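Local coordinates for ATP-dependent Clp protease adapter protein ClpS 2 (Agrobacterium tumefaciens, PDB 4YJM) that is an N-end rule protease adaptor that probably binds the chaperone ClpA and modulates the specificity of ATP-dependent ClpAP degradation, at residues L23-L29 with M96-E102. Coordinates in Å, arbitrary orientation, origin at the centre of the assembly. Numbering follows the deposited sequence.
Sequences LYKVMLL and MFTTEPE
Strands 23-29 and 97-101 run antiparallel, their axes 4.4 Å apart at closest approach with an angle of 149° between directions, both in extended beta conformation. The register sets Tyr-24 opposite Pro-101, Val-26 opposite Thr-99 and Leu-28 opposite Phe-97 as non-hydrogen-bonded pairs. Lys-25 with Glu-100 and Met-27 with Thr-98 are the hydrogen-bonded pairs: Lys-25 N to Glu-100 O 2.7 Å, Glu-100 N to Lys-25 O 3.0 Å, Met-27 N to Thr-98 O and Thr-98 N to Met-27 O both 2.9 Å. The ladder is extended by Glu-102 N to Leu-23 O and Leu-29 N to Met-96 O, each 3.0 Å. One water accepts from Leu-23 N (3.0 Å) and donates to side-chain Glu-102 OE2 (2.5 Å); at the other end a second bridges main chains, donating to Leu-29 O (2.7 Å) and accepting from Met-96 N (3.1 Å). On the face carrying Lys-25 (mtmt) and Met-27, a salt bridge of 2.6 Å links Lys-25 NZ to Glu-100 OE2 (chi1 p, chi2 t). On the other face, two CH-pi contacts form: Pro-101 CA lies 3.9 Å from the Tyr-24 ring centroid, and Leu-28 CD1 (chi1 t, chi2 p) 3.9 Å from that of Phe-97 (chi1 m). Here Val-26 and Phe-97 pack against helices 36-47 and 74-91. Strand 66-73 pairs with the other edge of 23-29, completing the three-stranded antiparallel sheet of the alpha+beta ClpS fold.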
loop_
_atom_site.group_PDB
_atom_site.type_symbol
_atom_site.label_atom_id
_atom_site.label_comp_id
_atom_site.label_asym_id
_atom_site.label_seq_id
_atom_site.Cartn_x
_atom_site.Cartn_y
_atom_site.Cartn_z
ATOM N N LEU A 23 3.027 -16.130 2.526
ATOM C CA LEU A 23 2.320 -14.927 2.117
ATOM C C LEU A 23 3.110 -13.682 2.465
ATOM O O LEU A 23 3.976 -13.710 3.359
ATOM C CB LEU A 23 0.938 -14.878 2.774
ATOM C CG LEU A 23 0.005 -16.047 2.446
ATOM C CD1 LEU A 23 -1.346 -15.742 3.065
ATOM C CD2 LEU A 23 -0.142 -16.245 0.964
ATOM N N TYR A 24 2.839 -12.606 1.726
ATOM C CA TYR A 24 3.566 -11.344 1.831
ATOM C C TYR A 24 2.613 -10.199 2.148
ATOM O O TYR A 24 1.545 -10.058 1.545
ATOM C CB TYR A 24 4.340 -11.044 0.535
ATOM C CG TYR A 24 5.660 -11.754 0.476
ATOM C CD1 TYR A 24 5.724 -13.138 0.417
ATOM C CD2 TYR A 24 6.859 -11.050 0.517
ATOM C CE1 TYR A 24 6.943 -13.813 0.417
ATOM C CE2 TYR A 24 8.091 -11.716 0.492
ATOM C CZ TYR A 24 8.115 -13.111 0.426
ATOM O OH TYR A 24 9.318 -13.809 0.402
ATOM N N LYS A 25 2.995 -9.405 3.130
ATOM C CA LYS A 25 2.265 -8.180 3.448
ATOM C C LYS A 25 2.572 -7.134 2.393
ATOM O O LYS A 25 3.722 -6.985 1.986
ATOM C CB LYS A 25 2.681 -7.653 4.819
ATOM C CG LYS A 25 2.470 -8.621 5.952
ATOM C CD LYS A 25 2.872 -8.044 7.306
ATOM C CE LYS A 25 4.346 -7.920 7.414
ATOM N NZ LYS A 25 4.807 -7.663 8.811
ATOM N N VAL A 26 1.558 -6.420 1.944
ATOM C CA VAL A 26 1.787 -5.168 1.230
ATOM C C VAL A 26 1.652 -4.025 2.239
ATOM O O VAL A 26 0.617 -3.911 2.895
ATOM C CB VAL A 26 0.778 -4.987 0.062
ATOM C CG1 VAL A 26 1.013 -3.660 -0.643
ATOM C CG2 VAL A 26 0.888 -6.154 -0.900
ATOM N N MET A 27 2.688 -3.203 2.341
ATOM C CA MET A 27 2.787 -2.107 3.309
ATOM C C MET A 27 2.684 -0.790 2.581
ATOM O O MET A 27 3.365 -0.588 1.606
ATOM C CB MET A 27 4.139 -2.113 4.072
ATOM C CG MET A 27 4.553 -3.451 4.698
ATOM S SD MET A 27 3.356 -3.945 5.908
ATOM C CE MET A 27 3.742 -2.809 7.268
ATOM N N LEU A 28 1.856 0.108 3.082
ATOM C CA LEU A 28 1.931 1.532 2.751
ATOM C C LEU A 28 2.898 2.259 3.687
ATOM O O LEU A 28 2.782 2.149 4.926
ATOM C CB LEU A 28 0.532 2.154 2.864
ATOM C CG LEU A 28 0.520 3.687 2.831
ATOM C CD1 LEU A 28 0.845 4.188 1.417
ATOM C CD2 LEU A 28 -0.807 4.225 3.327
ATOM N N LEU A 29 3.813 3.059 3.124
ATOM C CA LEU A 29 4.751 3.858 3.922
ATOM C C LEU A 29 4.277 5.293 4.090
ATOM O O LEU A 29 3.682 5.863 3.186
ATOM C CB LEU A 29 6.156 3.894 3.297
ATOM C CG LEU A 29 6.825 2.562 2.956
ATOM C CD1 LEU A 29 8.286 2.839 2.553
ATOM C CD2 LEU A 29 6.783 1.596 4.133
ATOM N N MET A 96 5.050 5.364 -1.623
ATOM C CA MET A 96 5.715 4.065 -1.686
ATOM C C MET A 96 4.960 2.942 -0.996
ATOM O O MET A 96 4.567 3.065 0.180
ATOM C CB MET A 96 7.114 4.191 -1.039
ATOM C CG MET A 96 7.925 2.886 -1.036
ATOM S SD MET A 96 8.372 2.335 -2.692
ATOM C CE MET A 96 9.229 3.773 -3.265
ATOM N N PHE A 97 4.732 1.857 -1.746
ATOM C CA PHE A 97 4.234 0.597 -1.208
ATOM C C PHE A 97 5.346 -0.445 -1.297
ATOM O O PHE A 97 6.058 -0.484 -2.296
ATOM C CB PHE A 97 3.027 0.103 -1.953
ATOM C CG PHE A 97 1.816 0.972 -1.802
ATOM C CD1 PHE A 97 0.753 0.542 -1.044
ATOM C CD2 PHE A 97 1.728 2.206 -2.456
ATOM C CE1 PHE A 97 -0.384 1.335 -0.918
ATOM C CE2 PHE A 97 0.597 2.987 -2.345
ATOM C CZ PHE A 97 -0.445 2.563 -1.583
ATOM N N THR A 98 5.501 -1.261 -0.251
ATOM C CA THR A 98 6.567 -2.274 -0.217
ATOM C C THR A 98 5.953 -3.639 0.093
ATOM O O THR A 98 4.789 -3.721 0.460
ATOM C CB THR A 98 7.641 -1.944 0.850
ATOM O OG1 THR A 98 7.034 -2.020 2.147
ATOM C CG2 THR A 98 8.162 -0.550 0.695
ATOM N N THR A 99 6.723 -4.716 -0.036
ATOM C CA THR A 99 6.273 -6.009 0.470
ATOM C C THR A 99 7.222 -6.524 1.535
ATOM O O THR A 99 8.400 -6.194 1.564
ATOM C CB THR A 99 6.181 -7.077 -0.633
ATOM O OG1 THR A 99 7.494 -7.419 -1.086
ATOM C CG2 THR A 99 5.350 -6.589 -1.821
ATOM N N GLU A 100 6.695 -7.354 2.419
ATOM C CA GLU A 100 7.532 -8.052 3.357
ATOM C C GLU A 100 6.881 -9.359 3.711
ATOM O O GLU A 100 5.664 -9.489 3.760
ATOM C CB GLU A 100 7.831 -7.214 4.615
ATOM C CG GLU A 100 6.722 -6.982 5.533
ATOM C CD GLU A 100 7.136 -6.083 6.716
ATOM O OE1 GLU A 100 7.640 -4.959 6.484
ATOM O OE2 GLU A 100 6.955 -6.530 7.870
ATOM N N PRO A 101 7.716 -10.350 3.981
ATOM C CA PRO A 101 7.158 -11.660 4.253
ATOM C C PRO A 101 6.416 -11.632 5.590
ATOM O O PRO A 101 6.838 -10.910 6.495
ATOM C CB PRO A 101 8.412 -12.566 4.291
ATOM C CG PRO A 101 9.562 -11.659 4.511
ATOM C CD PRO A 101 9.183 -10.360 3.892
ATOM N N GLU A 102 5.323 -12.380 5.717
ATOM C CA GLU A 102 4.627 -12.447 7.014
ATOM C C GLU A 102 5.296 -13.467 7.930
ATOM O O GLU A 102 6.416 -13.913 7.666
ATOM C CB GLU A 102 3.121 -12.764 6.855
ATOM C CG GLU A 102 2.724 -14.199 6.555
ATOM C CD GLU A 102 1.240 -14.508 6.885
ATOM O OE1 GLU A 102 0.568 -13.711 7.591
ATOM O OE2 GLU A 102 0.749 -15.564 6.435
HETATM O O HOH W 1 2.512 -16.966 5.327
HETATM O O HOH W 2 4.880 6.923 1.018
#